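Local coordinates for protein glycosyl hydrolase (Rhizobium leguminosarum bv. trifolii, PDB 5NDX) that belongs to glycosyl hydrolase family 39 and, as a bacterial orthologue of human alpha-L-iduronidase, probably hydrolyses alpha-L-iduronosides, at residues T123-G128 with D171-S176; R241-V246 with R297-P302; P386-D389 with G394-I397; P478-F483 with L592-P597. The protein carries 2 engineered substitutions. All coordinates share one frame; numbering follows the deposited sequence. Where two conformers were deposited one is given.

Contact 1: T123-G128 with D171-S176; sequences TVDRYG and DAIDPS. With SO4 (sulfate ion), chain L.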
loop_
_atom_site.group_PDB
_atom_site.type_symbol
_atom_site.label_atom_id
_atom_site.label_comp_id
_atom_site.label_asym_id
_atom_site.label_seq_id
_atom_site.Cartn_x
_atom_site.Cartn_y
_atom_site.Cartn_z
ATOM N N THR A 123 13.955 13.755 18.530
ATOM C CA THR A 123 12.816 13.100 17.878
ATOM C C THR A 123 12.597 11.728 18.467
ATOM O O THR A 123 11.501 11.389 18.928
ATOM C CB THR A 123 13.061 12.963 16.364
ATOM O OG1 THR A 123 13.359 14.239 15.800
ATOM C CG2 THR A 123 11.852 12.375 15.664
ATOM N N VAL A 124 13.676 10.959 18.483
ATOM C CA VAL A 124 13.666 9.619 18.981
ATOM C C VAL A 124 13.349 9.595 20.480
ATOM O O VAL A 124 12.557 8.774 20.972
ATOM C CB VAL A 124 15.004 8.955 18.618
ATOM C CG1 VAL A 124 15.272 7.767 19.506
ATOM C CG2 VAL A 124 14.896 8.496 17.169
ATOM N N ASP A 125 13.942 10.529 21.202
ATOM C CA ASP A 125 13.611 10.681 22.613
ATOM C C ASP A 125 12.127 10.984 22.864
ATOM O O ASP A 125 11.482 10.350 23.663
ATOM C CB ASP A 125 14.471 11.776 23.244
ATOM C CG ASP A 125 14.271 11.846 24.729
ATOM O OD1 ASP A 125 14.785 10.943 25.399
ATOM O OD2 ASP A 125 13.538 12.748 25.186
ATOM N N ARG A 126 11.578 11.936 22.149
ATOM C CA ARG A 126 10.193 12.272 22.339
ATOM C C ARG A 126 9.209 11.133 21.962
ATOM O O ARG A 126 8.259 10.857 22.724
ATOM C CB ARG A 126 9.876 13.493 21.542
ATOM C CG ARG A 126 8.470 13.990 21.739
ATOM C CD ARG A 126 8.286 15.225 20.887
ATOM N NE ARG A 126 6.962 15.785 21.118
ATOM C CZ ARG A 126 6.628 16.515 22.185
ATOM N NH1 ARG A 126 7.519 16.786 23.139
ATOM N NH2 ARG A 126 5.391 16.967 22.320
ATOM N N TYR A 127 9.421 10.482 20.813
ATOM C CA TYR A 127 8.401 9.568 20.309
ATOM C C TYR A 127 8.551 8.221 20.980
ATOM O O TYR A 127 7.567 7.547 21.219
ATOM C CB TYR A 127 8.309 9.583 18.751
ATOM C CG TYR A 127 7.828 10.940 18.316
ATOM C CD1 TYR A 127 6.576 11.411 18.723
ATOM C CD2 TYR A 127 8.617 11.783 17.558
ATOM C CE1 TYR A 127 6.143 12.688 18.371
ATOM C CE2 TYR A 127 8.210 13.077 17.262
ATOM C CZ TYR A 127 6.973 13.516 17.668
ATOM O OH TYR A 127 6.575 14.783 17.362
ATOM N N GLY A 128 9.777 7.887 21.386
ATOM C CA GLY A 128 10.024 6.724 22.243
ATOM C C GLY A 128 9.297 6.832 23.577
ATOM O O GLY A 128 8.694 5.868 24.030
ATOM N N ASP A 171 21.929 6.906 17.316
ATOM C CA ASP A 171 22.816 6.153 18.242
ATOM C C ASP A 171 22.809 6.728 19.670
ATOM O O ASP A 171 22.880 5.955 20.609
ATOM C CB ASP A 171 24.262 6.042 17.713
ATOM C CG ASP A 171 24.399 5.019 16.578
ATOM O OD1 ASP A 171 23.375 4.432 16.182
ATOM O OD2 ASP A 171 25.525 4.786 16.073
ATOM N N ALA A 172 22.638 8.052 19.835
ATOM C CA ALA A 172 22.554 8.634 21.192
ATOM C C ALA A 172 21.452 8.006 22.042
ATOM O O ALA A 172 21.587 7.942 23.228
ATOM C CB ALA A 172 22.365 10.144 21.147
ATOM N N ILE A 173 20.362 7.558 21.448
ATOM C CA ILE A 173 19.294 6.937 22.211
ATOM C C ILE A 173 19.288 5.437 21.969
ATOM O O ILE A 173 19.064 4.690 22.914
ATOM C CB ILE A 173 17.907 7.464 21.795
ATOM C CG1 ILE A 173 17.769 8.959 22.084
ATOM C CG2 ILE A 173 16.788 6.652 22.475
ATOM C CD1 ILE A 173 17.219 9.281 23.461
ATOM N N ASP A 174 19.451 4.976 20.714
ATOM C CA ASP A 174 19.267 3.541 20.435
ATOM C C ASP A 174 19.842 3.122 19.095
ATOM O O ASP A 174 19.208 3.366 18.054
ATOM C CB ASP A 174 17.773 3.206 20.534
ATOM C CG ASP A 174 17.487 1.730 20.515
ATOM O OD1 ASP A 174 18.389 0.888 20.253
ATOM O OD2 ASP A 174 16.298 1.422 20.735
ATOM N N PRO A 175 21.024 2.479 19.101
ATOM C CA PRO A 175 21.654 2.092 17.841
ATOM C C PRO A 175 20.961 0.988 17.054
ATOM O O PRO A 175 21.327 0.739 15.895
ATOM C CB PRO A 175 23.058 1.603 18.272
ATOM C CG PRO A 175 23.271 2.202 19.612
ATOM C CD PRO A 175 21.902 2.120 20.235
ATOM N N SER A 176 19.994 0.317 17.665
ATOM C CA SER A 176 19.209 -0.638 16.934
ATOM C C SER A 176 18.035 0.020 16.131
ATOM O O SER A 176 17.272 -0.687 15.499
ATOM C CB SER A 176 18.709 -1.718 17.911
ATOM O OG SER A 176 17.735 -1.140 18.737
HETATM S S SO4 L . 6.148 19.769 24.989
HETATM O O1 SO4 L . 4.841 19.258 24.460
HETATM O O2 SO4 L . 6.859 18.641 25.659
HETATM O O3 SO4 L . 7.027 20.322 23.911
HETATM O O4 SO4 L . 5.854 20.853 25.978
#

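Contact 2: R241-V246 with R297-P302; sequences RTLLVV and RRIIAP. With SO4 (sulfate ion), chain E.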
loop_
_atom_site.group_PDB
_atom_site.type_symbol
_atom_site.label_atom_id
_atom_site.label_comp_id
_atom_site.label_asym_id
_atom_site.label_seq_id
_atom_site.Cartn_x
_atom_site.Cartn_y
_atom_site.Cartn_z
ATOM N N ARG A 241 17.563 -2.559 -13.477
ATOM C CA ARG A 241 18.369 -1.506 -12.886
ATOM C C ARG A 241 18.714 -1.780 -11.432
ATOM O O ARG A 241 19.806 -1.425 -10.998
ATOM C CB ARG A 241 17.777 -0.112 -13.101
ATOM C CG ARG A 241 17.705 0.276 -14.600
ATOM C CD ARG A 241 17.418 1.762 -14.742
ATOM N NE ARG A 241 16.230 2.119 -13.979
ATOM C CZ ARG A 241 14.991 1.931 -14.404
ATOM N NH1 ARG A 241 14.766 1.423 -15.606
ATOM N NH2 ARG A 241 13.964 2.283 -13.618
ATOM N N THR A 242 17.821 -2.441 -10.693
ATOM C CA THR A 242 18.096 -2.818 -9.303
ATOM C C THR A 242 19.268 -3.809 -9.223
ATOM O O THR A 242 20.137 -3.682 -8.356
ATOM C CB THR A 242 16.824 -3.384 -8.611
ATOM O OG1 THR A 242 15.778 -2.408 -8.724
ATOM C CG2 THR A 242 17.078 -3.702 -7.126
ATOM N N LEU A 243 19.278 -4.780 -10.125
ATOM C CA LEU A 243 20.343 -5.768 -10.186
ATOM C C LEU A 243 21.672 -5.149 -10.669
ATOM O O LEU A 243 22.725 -5.592 -10.239
ATOM C CB LEU A 243 19.949 -6.960 -11.051
ATOM C CG LEU A 243 18.853 -7.862 -10.482
ATOM C CD1 LEU A 243 18.532 -8.966 -11.475
ATOM C CD2 LEU A 243 19.253 -8.445 -9.149
ATOM N N LEU A 244 21.600 -4.120 -11.516
ATOM C CA LEU A 244 22.779 -3.353 -11.916
ATOM C C LEU A 244 23.386 -2.689 -10.704
ATOM O O LEU A 244 24.593 -2.655 -10.552
ATOM C CB LEU A 244 22.414 -2.274 -12.930
ATOM C CG LEU A 244 23.550 -1.642 -13.706
ATOM C CD1 LEU A 244 24.114 -2.674 -14.676
ATOM C CD2 LEU A 244 23.024 -0.449 -14.500
ATOM N N VAL A 245 22.548 -2.130 -9.851
ATOM C CA VAL A 245 23.035 -1.458 -8.621
ATOM C C VAL A 245 23.681 -2.496 -7.710
ATOM O O VAL A 245 24.775 -2.294 -7.153
ATOM C CB VAL A 245 21.905 -0.693 -7.894
ATOM C CG1 VAL A 245 22.351 -0.127 -6.551
ATOM C CG2 VAL A 245 21.370 0.417 -8.780
ATOM N N VAL A 246 23.023 -3.616 -7.563
ATOM C CA VAL A 246 23.597 -4.701 -6.781
ATOM C C VAL A 246 24.976 -5.133 -7.378
ATOM O O VAL A 246 25.928 -5.296 -6.633
ATOM C CB VAL A 246 22.608 -5.881 -6.646
ATOM C CG1 VAL A 246 23.275 -7.105 -6.013
ATOM C CG2 VAL A 246 21.407 -5.476 -5.791
ATOM N N ARG A 297 10.237 -13.415 -8.477
ATOM C CA ARG A 297 10.779 -14.453 -9.327
ATOM C C ARG A 297 12.255 -14.186 -9.759
ATOM O O ARG A 297 13.035 -15.108 -9.846
ATOM C CB ARG A 297 9.885 -14.632 -10.531
ATOM C CG ARG A 297 10.413 -15.607 -11.595
ATOM C CD ARG A 297 9.377 -15.904 -12.660
ATOM N NE ARG A 297 8.683 -14.666 -13.075
ATOM C CZ ARG A 297 9.140 -13.764 -13.941
ATOM N NH1 ARG A 297 10.267 -13.964 -14.609
ATOM N NH2 ARG A 297 8.439 -12.672 -14.169
ATOM N N ARG A 298 12.623 -12.952 -10.019
ATOM C CA ARG A 298 13.932 -12.616 -10.580
ATOM C C ARG A 298 14.952 -12.156 -9.551
ATOM O O ARG A 298 16.161 -12.193 -9.837
ATOM C CB ARG A 298 13.796 -11.527 -11.661
ATOM C CG ARG A 298 12.941 -11.973 -12.847
ATOM C CD ARG A 298 12.863 -10.930 -13.989
ATOM N NE ARG A 298 14.213 -10.611 -14.422
ATOM C CZ ARG A 298 14.648 -9.456 -14.919
ATOM N NH1 ARG A 298 13.852 -8.431 -15.156
ATOM N NH2 ARG A 298 15.929 -9.306 -15.155
ATOM N N ILE A 299 14.503 -11.664 -8.382
ATOM C CA ILE A 299 15.438 -11.220 -7.376
ATOM C C ILE A 299 15.439 -12.156 -6.135
ATOM O O ILE A 299 16.498 -12.663 -5.746
ATOM C CB ILE A 299 15.258 -9.743 -6.978
ATOM C CG1 ILE A 299 15.362 -8.840 -8.209
ATOM C CG2 ILE A 299 16.379 -9.324 -6.023
ATOM C CD1 ILE A 299 15.204 -7.348 -7.910
ATOM N N ILE A 300 14.273 -12.386 -5.547
ATOM C CA ILE A 300 14.177 -13.036 -4.252
ATOM C C ILE A 300 14.366 -14.532 -4.375
ATOM O O ILE A 300 15.193 -15.073 -3.679
ATOM C CB ILE A 300 12.860 -12.722 -3.561
ATOM C CG1 ILE A 300 12.789 -11.219 -3.293
ATOM C CG2 ILE A 300 12.723 -13.523 -2.260
ATOM C CD1 ILE A 300 11.438 -10.736 -2.846
ATOM N N ALA A 301 13.622 -15.188 -5.261
ATOM C CA ALA A 301 13.709 -16.613 -5.399
ATOM C C ALA A 301 15.121 -17.137 -5.715
ATOM O O ALA A 301 15.549 -18.050 -5.052
ATOM C CB ALA A 301 12.735 -17.137 -6.416
ATOM N N PRO A 302 15.823 -16.574 -6.709
ATOM C CA PRO A 302 17.200 -17.021 -6.971
ATOM C C PRO A 302 18.212 -16.413 -6.032
ATOM O O PRO A 302 19.385 -16.602 -6.231
ATOM C CB PRO A 302 17.480 -16.515 -8.406
ATOM C CG PRO A 302 16.403 -15.525 -8.734
ATOM C CD PRO A 302 15.418 -15.477 -7.607
HETATM S S SO4 E . 12.688 -16.844 -14.603
HETATM O O1 SO4 E . 11.887 -17.379 -15.724
HETATM O O2 SO4 E . 12.411 -17.645 -13.383
HETATM O O3 SO4 E . 14.129 -16.925 -14.945
HETATM O O4 SO4 E . 12.356 -15.420 -14.397
#

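Contact 3: P386-D389 with G394-I397; sequences PPLD and GLAI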
loop_
_atom_site.group_PDB
_atom_site.type_symbol
_atom_site.label_atom_id
_atom_site.label_comp_id
_atom_site.label_asym_id
_atom_site.label_seq_id
_atom_site.Cartn_x
_atom_site.Cartn_y
_atom_site.Cartn_z
ATOM N N PRO A 386 0.477 -25.205 -20.917
ATOM C CA PRO A 386 1.898 -25.031 -21.141
ATOM C C PRO A 386 2.569 -24.299 -19.988
ATOM O O PRO A 386 1.874 -23.641 -19.211
ATOM C CB PRO A 386 1.989 -24.150 -22.399
ATOM C CG PRO A 386 0.632 -24.158 -22.968
ATOM C CD PRO A 386 -0.329 -24.430 -21.848
ATOM N N PRO A 387 3.898 -24.431 -19.868
ATOM C CA PRO A 387 4.579 -23.713 -18.798
ATOM C C PRO A 387 4.337 -22.216 -18.859
ATOM O O PRO A 387 4.121 -21.641 -19.924
ATOM C CB PRO A 387 6.065 -24.046 -19.028
ATOM C CG PRO A 387 6.010 -25.444 -19.643
ATOM C CD PRO A 387 4.840 -25.299 -20.618
ATOM N N LEU A 388 4.279 -21.611 -17.692
ATOM C CA LEU A 388 4.057 -20.173 -17.598
ATOM C C LEU A 388 5.309 -19.472 -18.123
ATOM O O LEU A 388 6.407 -19.932 -17.868
ATOM C CB LEU A 388 3.829 -19.795 -16.154
ATOM C CG LEU A 388 2.431 -19.541 -15.645
ATOM C CD1 LEU A 388 1.301 -20.169 -16.417
ATOM C CD2 LEU A 388 2.344 -19.720 -14.130
ATOM N N ASP A 389 5.121 -18.352 -18.794
ATOM C CA ASP A 389 6.230 -17.520 -19.240
ATOM C C ASP A 389 5.826 -16.053 -19.109
ATOM O O ASP A 389 5.522 -15.391 -20.110
ATOM C CB ASP A 389 6.565 -17.864 -20.696
ATOM C CG ASP A 389 7.877 -17.230 -21.163
ATOM O OD1 ASP A 389 8.523 -16.467 -20.428
ATOM O OD2 ASP A 389 8.241 -17.479 -22.298
ATOM N N GLY A 394 2.525 -12.468 -20.130
ATOM C CA GLY A 394 1.749 -11.758 -19.161
ATOM C C GLY A 394 0.972 -12.528 -18.112
ATOM O O GLY A 394 0.457 -11.890 -17.171
ATOM N N LEU A 395 0.925 -13.859 -18.214
ATOM C CA LEU A 395 0.256 -14.675 -17.188
ATOM C C LEU A 395 1.263 -15.126 -16.126
ATOM O O LEU A 395 2.212 -15.892 -16.407
ATOM C CB LEU A 395 -0.485 -15.874 -17.810
ATOM C CG LEU A 395 -1.401 -16.625 -16.841
ATOM C CD1 LEU A 395 -2.584 -15.765 -16.414
ATOM C CD2 LEU A 395 -1.936 -17.865 -17.548
ATOM N N ALA A 396 1.051 -14.635 -14.898
ATOM C CA ALA A 396 1.953 -14.868 -13.776
ATOM C C ALA A 396 1.159 -15.320 -12.557
ATOM O O ALA A 396 -0.081 -15.144 -12.460
ATOM C CB ALA A 396 2.755 -13.592 -13.466
ATOM N N ILE A 397 1.862 -15.950 -11.632
ATOM C CA ILE A 397 1.221 -16.509 -10.450
ATOM C C ILE A 397 2.031 -16.307 -9.156
ATOM O O ILE A 397 3.242 -16.339 -9.205
ATOM C CB ILE A 397 0.903 -17.980 -10.708
ATOM C CG1 ILE A 397 -0.048 -18.505 -9.628
ATOM C CG2 ILE A 397 2.179 -18.843 -10.776
ATOM C CD1 ILE A 397 -0.633 -19.833 -10.005
HETATM O O HOH W 1 2.749 -16.994 -18.720
#

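Contact 4: P478-F483 with L592-P597; sequences PTEAQF and LHMSPP. With SO4 (sulfate ion), chain D.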
loop_
_atom_site.group_PDB
_atom_site.type_symbol
_atom_site.label_atom_id
_atom_site.label_comp_id
_atom_site.label_asym_id
_atom_site.label_seq_id
_atom_site.Cartn_x
_atom_site.Cartn_y
_atom_site.Cartn_z
ATOM N N PRO A 478 -21.591 13.408 -8.354
ATOM C CA PRO A 478 -22.607 12.366 -8.414
ATOM C C PRO A 478 -23.688 12.592 -7.371
ATOM O O PRO A 478 -23.407 13.214 -6.323
ATOM C CB PRO A 478 -21.813 11.110 -8.066
ATOM C CG PRO A 478 -20.417 11.412 -8.556
ATOM C CD PRO A 478 -20.236 12.851 -8.241
ATOM N N THR A 479 -24.878 12.040 -7.627
ATOM C CA THR A 479 -25.947 12.063 -6.635
ATOM C C THR A 479 -25.610 11.072 -5.530
ATOM O O THR A 479 -24.700 10.235 -5.668
ATOM C CB THR A 479 -27.298 11.667 -7.226
ATOM O OG1 THR A 479 -27.226 10.313 -7.717
ATOM C CG2 THR A 479 -27.735 12.636 -8.417
ATOM N N GLU A 480 -26.349 11.150 -4.428
ATOM C CA GLU A 480 -26.191 10.174 -3.372
ATOM C C GLU A 480 -26.347 8.757 -3.913
ATOM O O GLU A 480 -25.509 7.905 -3.626
ATOM C CB GLU A 480 -27.164 10.420 -2.213
ATOM C CG GLU A 480 -27.016 9.377 -1.122
ATOM C CD GLU A 480 -27.887 9.625 0.138
ATOM O OE1 GLU A 480 -28.626 10.627 0.187
ATOM O OE2 GLU A 480 -27.800 8.802 1.082
ATOM N N ALA A 481 -27.404 8.495 -4.663
ATOM C CA ALA A 481 -27.603 7.157 -5.241
ATOM C C ALA A 481 -26.418 6.724 -6.133
ATOM O O ALA A 481 -26.045 5.566 -6.136
ATOM C CB ALA A 481 -28.904 7.074 -6.038
ATOM N N GLN A 482 -25.842 7.658 -6.871
ATOM C CA GLN A 482 -24.664 7.373 -7.732
ATOM C C GLN A 482 -23.425 7.007 -6.928
ATOM O O GLN A 482 -22.740 6.028 -7.227
ATOM C CB GLN A 482 -24.399 8.540 -8.673
ATOM C CG GLN A 482 -25.406 8.549 -9.801
ATOM C CD GLN A 482 -25.369 9.803 -10.663
ATOM O OE1 GLN A 482 -24.900 10.863 -10.243
ATOM N NE2 GLN A 482 -25.793 9.652 -11.918
ATOM N N PHE A 483 -23.209 7.739 -5.851
ATOM C CA PHE A 483 -22.180 7.395 -4.908
ATOM C C PHE A 483 -22.371 6.013 -4.250
ATOM O O PHE A 483 -21.376 5.296 -4.057
ATOM C CB PHE A 483 -22.023 8.456 -3.834
ATOM C CG PHE A 483 -21.121 9.606 -4.222
ATOM C CD1 PHE A 483 -19.822 9.383 -4.628
ATOM C CD2 PHE A 483 -21.557 10.922 -4.106
ATOM C CE1 PHE A 483 -18.975 10.433 -4.956
ATOM C CE2 PHE A 483 -20.722 11.979 -4.414
ATOM C CZ PHE A 483 -19.436 11.736 -4.875
ATOM N N LEU A 592 -17.393 3.495 4.753
ATOM C CA LEU A 592 -18.006 4.804 4.725
ATOM C C LEU A 592 -19.533 4.665 4.598
ATOM O O LEU A 592 -20.012 4.110 3.617
ATOM C CB LEU A 592 -17.431 5.709 3.588
ATOM C CG LEU A 592 -18.158 7.046 3.882
ATOM C CD1 LEU A 592 -17.285 8.117 4.478
ATOM C CD2 LEU A 592 -19.192 7.527 2.925
ATOM N N HIS A 593 -20.298 5.122 5.606
ATOM C CA HIS A 593 -21.765 5.087 5.540
ATOM C C HIS A 593 -22.347 6.470 5.261
ATOM O O HIS A 593 -21.999 7.419 5.964
ATOM C CB HIS A 593 -22.364 4.624 6.884
ATOM C CG HIS A 593 -23.836 4.357 6.797
ATOM N ND1 HIS A 593 -24.737 4.771 7.759
ATOM C CD2 HIS A 593 -24.566 3.759 5.819
ATOM C CE1 HIS A 593 -25.953 4.377 7.409
ATOM N NE2 HIS A 593 -25.883 3.783 6.229
ATOM N N MET A 594 -23.238 6.567 4.290
ATOM C CA MET A 594 -23.895 7.814 3.871
ATOM C C MET A 594 -25.280 7.943 4.557
ATOM O O MET A 594 -26.023 6.952 4.647
ATOM C CB MET A 594 -24.083 7.806 2.338
ATOM C CG MET A 594 -22.829 7.438 1.509
ATOM S SD MET A 594 -23.091 7.257 -0.295
ATOM C CE MET A 594 -23.343 8.993 -0.666
ATOM N N SER A 595 -25.614 9.145 5.016
ATOM C CA SER A 595 -26.963 9.476 5.539
ATOM C C SER A 595 -27.419 8.559 6.671
ATOM O O SER A 595 -28.353 7.801 6.509
ATOM C CB SER A 595 -27.964 9.452 4.381
ATOM O OG SER A 595 -27.509 10.348 3.376
ATOM N N PRO A 596 -26.723 8.584 7.800
ATOM C CA PRO A 596 -27.208 7.791 8.912
ATOM C C PRO A 596 -28.590 8.274 9.383
ATOM O O PRO A 596 -28.835 9.471 9.370
ATOM C CB PRO A 596 -26.185 8.069 10.012
ATOM C CG PRO A 596 -25.608 9.382 9.676
ATOM C CD PRO A 596 -25.591 9.435 8.181
ATOM N N PRO A 597 -29.466 7.354 9.799
ATOM C CA PRO A 597 -30.723 7.800 10.407
ATOM C C PRO A 597 -30.467 8.441 11.772
ATOM O O PRO A 597 -29.343 8.438 12.273
ATOM C CB PRO A 597 -31.525 6.507 10.527
ATOM C CG PRO A 597 -30.489 5.444 10.715
ATOM C CD PRO A 597 -29.251 5.902 9.982
HETATM S S SO4 D . -28.956 13.812 -4.200
HETATM O O1 SO4 D . -29.582 14.196 -5.496
HETATM O O2 SO4 D . -29.154 12.366 -3.990
HETATM O O3 SO4 D . -27.500 14.128 -4.186
HETATM O O4 SO4 D . -29.619 14.543 -3.088
#

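Contact 1: T123-G128 with D171-S176
Val124 and Asp125, near the end of helix 110-131, meet Ile173 in a small, mainly apolar contact on the outside of the barrel, where the chain leaves helix 155-171. The backbones come closest at Asp125 CA and Ile173 CA, 6.8 Å apart, and no hydrogen bond joins the two segments. Val124 CG1 touches the root of the isoleucine, 3.5 Å from both Ile173 CB and Ile173 CG2. A chi1 of 159° swings this methyl away from the valine's backbone N and out to the loop, and the two side chains run past each other in opposite directions. The other branch of the isoleucine crosses Asp125 at about a right angle, so that Ile173 CD1 lies 3.5 Å from Asp125 OD1 and 3.7 Å from Asp125 CB. The order of elements is that of a TIM barrel: helix 110-131, followed by the short helix 133-136, leads into strand 140-142, and helix 155-171 into strand 179-184. The contact sets the C-terminal part of helix 110-131 against the loop that leaves the next outer helix, 155-171. Met133 of helix 133-136 also touches Ile173. Beyond the isoleucine an Asx turn shapes the loop: Ser176 N donates to Asp174 OD1 (3.1 Å), and Ser176 OG reaches the same oxygen from the same face of the carboxylate, while Asp174 OD2 is salt-bridged to Arg137. On 123-128 the extended side chain of Arg126 leads to a sulfate at its guanidinium edge, with NH1 donating to O2 (3.2 Å, 174° at the hydrogen) and NH2 to O1; Asp79 forms a salt bridge with NH2 as well.

Contact 2: R241-V246 with R297-P302
Leu243 and Ile299 join two successive outer helices of the TIM barrel, 235-252 and 282-300. Their CA atoms, 7.9 Å apart, are the nearest pair between the segments. The side chains slide past each other in opposite directions, bringing Leu243 CD2 to 4.0 Å from Ile299 CG1, while Leu243 CD1 lies 4.3 Å from Arg298 O. With chi1 at -56°, Ile299 CG1 is trans to the carbonyl carbon, and the extended chain beyond it carries Ile299 CD1 across Thr242, 4.2 Å from Thr242 CG2. Only the methyl of Thr242 meets Ile299; Thr242 OG1 is bonded to Ile238 O. Residues 297-300 form a wider, pi-type turn near the end of helix 282-300. There the bent side chain of Arg297 directs NH1 to O4 of a sulfate, probably a crystallisation ion (2.6 Å), and the same guanidinium is salt-bridged to Glu293 and Asp391. With an alanine here, Glu293 and Asp391 would probably lose their shared positive partner and the sulfate its NH1 donor. Arg298 leans the other way, to Asp240 of helix 235-252. Around the contact, Val239 of that helix and Phe307 of strand 307-310 both touch Ile299, and helix 390-393 approaches Arg297 and Arg298.

Contact 3: P386-D389 with G394-I397
Leu388 and Leu395 are the backbone positions that come nearest, with CA atoms 6.7 Å apart, and no direct hydrogen bond joins the segments. The segment 386-389 is loop, entered through a cis peptide before Pro386, and ends at Asp389, the N-cap of the one-turn helix 390-393. Gly394 leaves that helix with a positive phi of 88°, and the chain then enters strand 395-401. A water spans the gap between the backbones: it accepts from Asp389 N at 2.7 Å and donates to Leu395 O at 2.6 Å, so each polar atom gains a partner that the other segment does not supply directly. Beside this bridge Leu388 presents both methyls to the strand. Leu388 CD1 meets Leu395 CD2 at 4.1 Å, and Leu388 CG lies 3.7 Å from Leu395 O. On the other branch Leu388 CD2 presses on Ile397 CG2 at 3.5 Å, closer than carbon atoms usually pack, with the two side chains crossing at about a right angle. The chi1 of Leu388, -101°, lies away from any staggered position. Ile397 offers CG2 to the leucine, its longer branch CG1 being turned anti to the backbone N. Leu395 and Ile397 are two residues apart, so Leu388 spans one repeat of the strand. The helical turn thus links strands 378-385 and 395-401, antiparallel neighbours in the large mixed sheet; strand 4-10 adds Thr5 beside Leu388 and Ile7 beside Ile397, and strand 407-413 contributes Leu411 touching Leu395 and Ile409 touching Ile397.

Contact 4: P478-F483 with L592-P597
The first turn of helix 480-489 faces the end of strand 590-594, and the separation is widely spanned by side chains, since even the closest CA atoms, Glu480 CA and Met594 CA, are 8.0 Å apart. Glu480 is fully stretched (chi1 179°, chi2 175°), and its far end takes the one hydrogen bond across the contact: Ser595 OG donates to Glu480 OE2 at 2.8 Å. The hydroxyl comes from above the carboxylate, 44° out of its plane. Next to this polar link Met594 runs alongside the glutamate in the opposite sense. It was modelled in two conformers, and in the one described Met594 CE rests 3.7 Å from Glu480 CG and 3.5 Å from Phe483 CB. Replacing Glu480 by an alanine would probably leave Ser595 OG without this acceptor. Strand 590-594 is an outermost strand of a three-stranded antiparallel sheet in the C-terminal beta domain, probably fibronectin type III-like as in the human enzyme. The helix opens with a capping box: Gln482 N donates to Thr479 OG1 (3.1 Å), and Thr479 N returns a bond to Gln482 OE1 (2.9 Å). A sulfate sits at this end, where the helix dipole would probably attract an anion, and Glu480 N donates to its O2 (3.1 Å) and to its O3. Pro478 CB covers one face of the Phe483 ring, Phe329 meets that ring edge-to-face, and Arg549 of the adjoining strand 549-557 touches both Phe483 and Met594.

In the fold
Contacts 1 and 2 belong to the same architecture, the helical outside of the TIM barrel, and neither has a hydrogen bond between its segments; contact 1 has an exposed aspartate at its margin, whereas none of the touching residues of contact 2 is exposed. Contact 3 lies at the end of the large mixed sheet, between a loop and strand 395-401, and combines a single water bridge between backbones with tight leucine packing. Contact 4 joins a helix to the C-terminal beta domain and has the one direct hydrogen bond across any of the four. All are partly buried and lie away from the substrate pocket. Contacts 2 and 3 have centres about 20 Å apart; Arg297 is salt-bridged to Asp391, between the segments of contact 3.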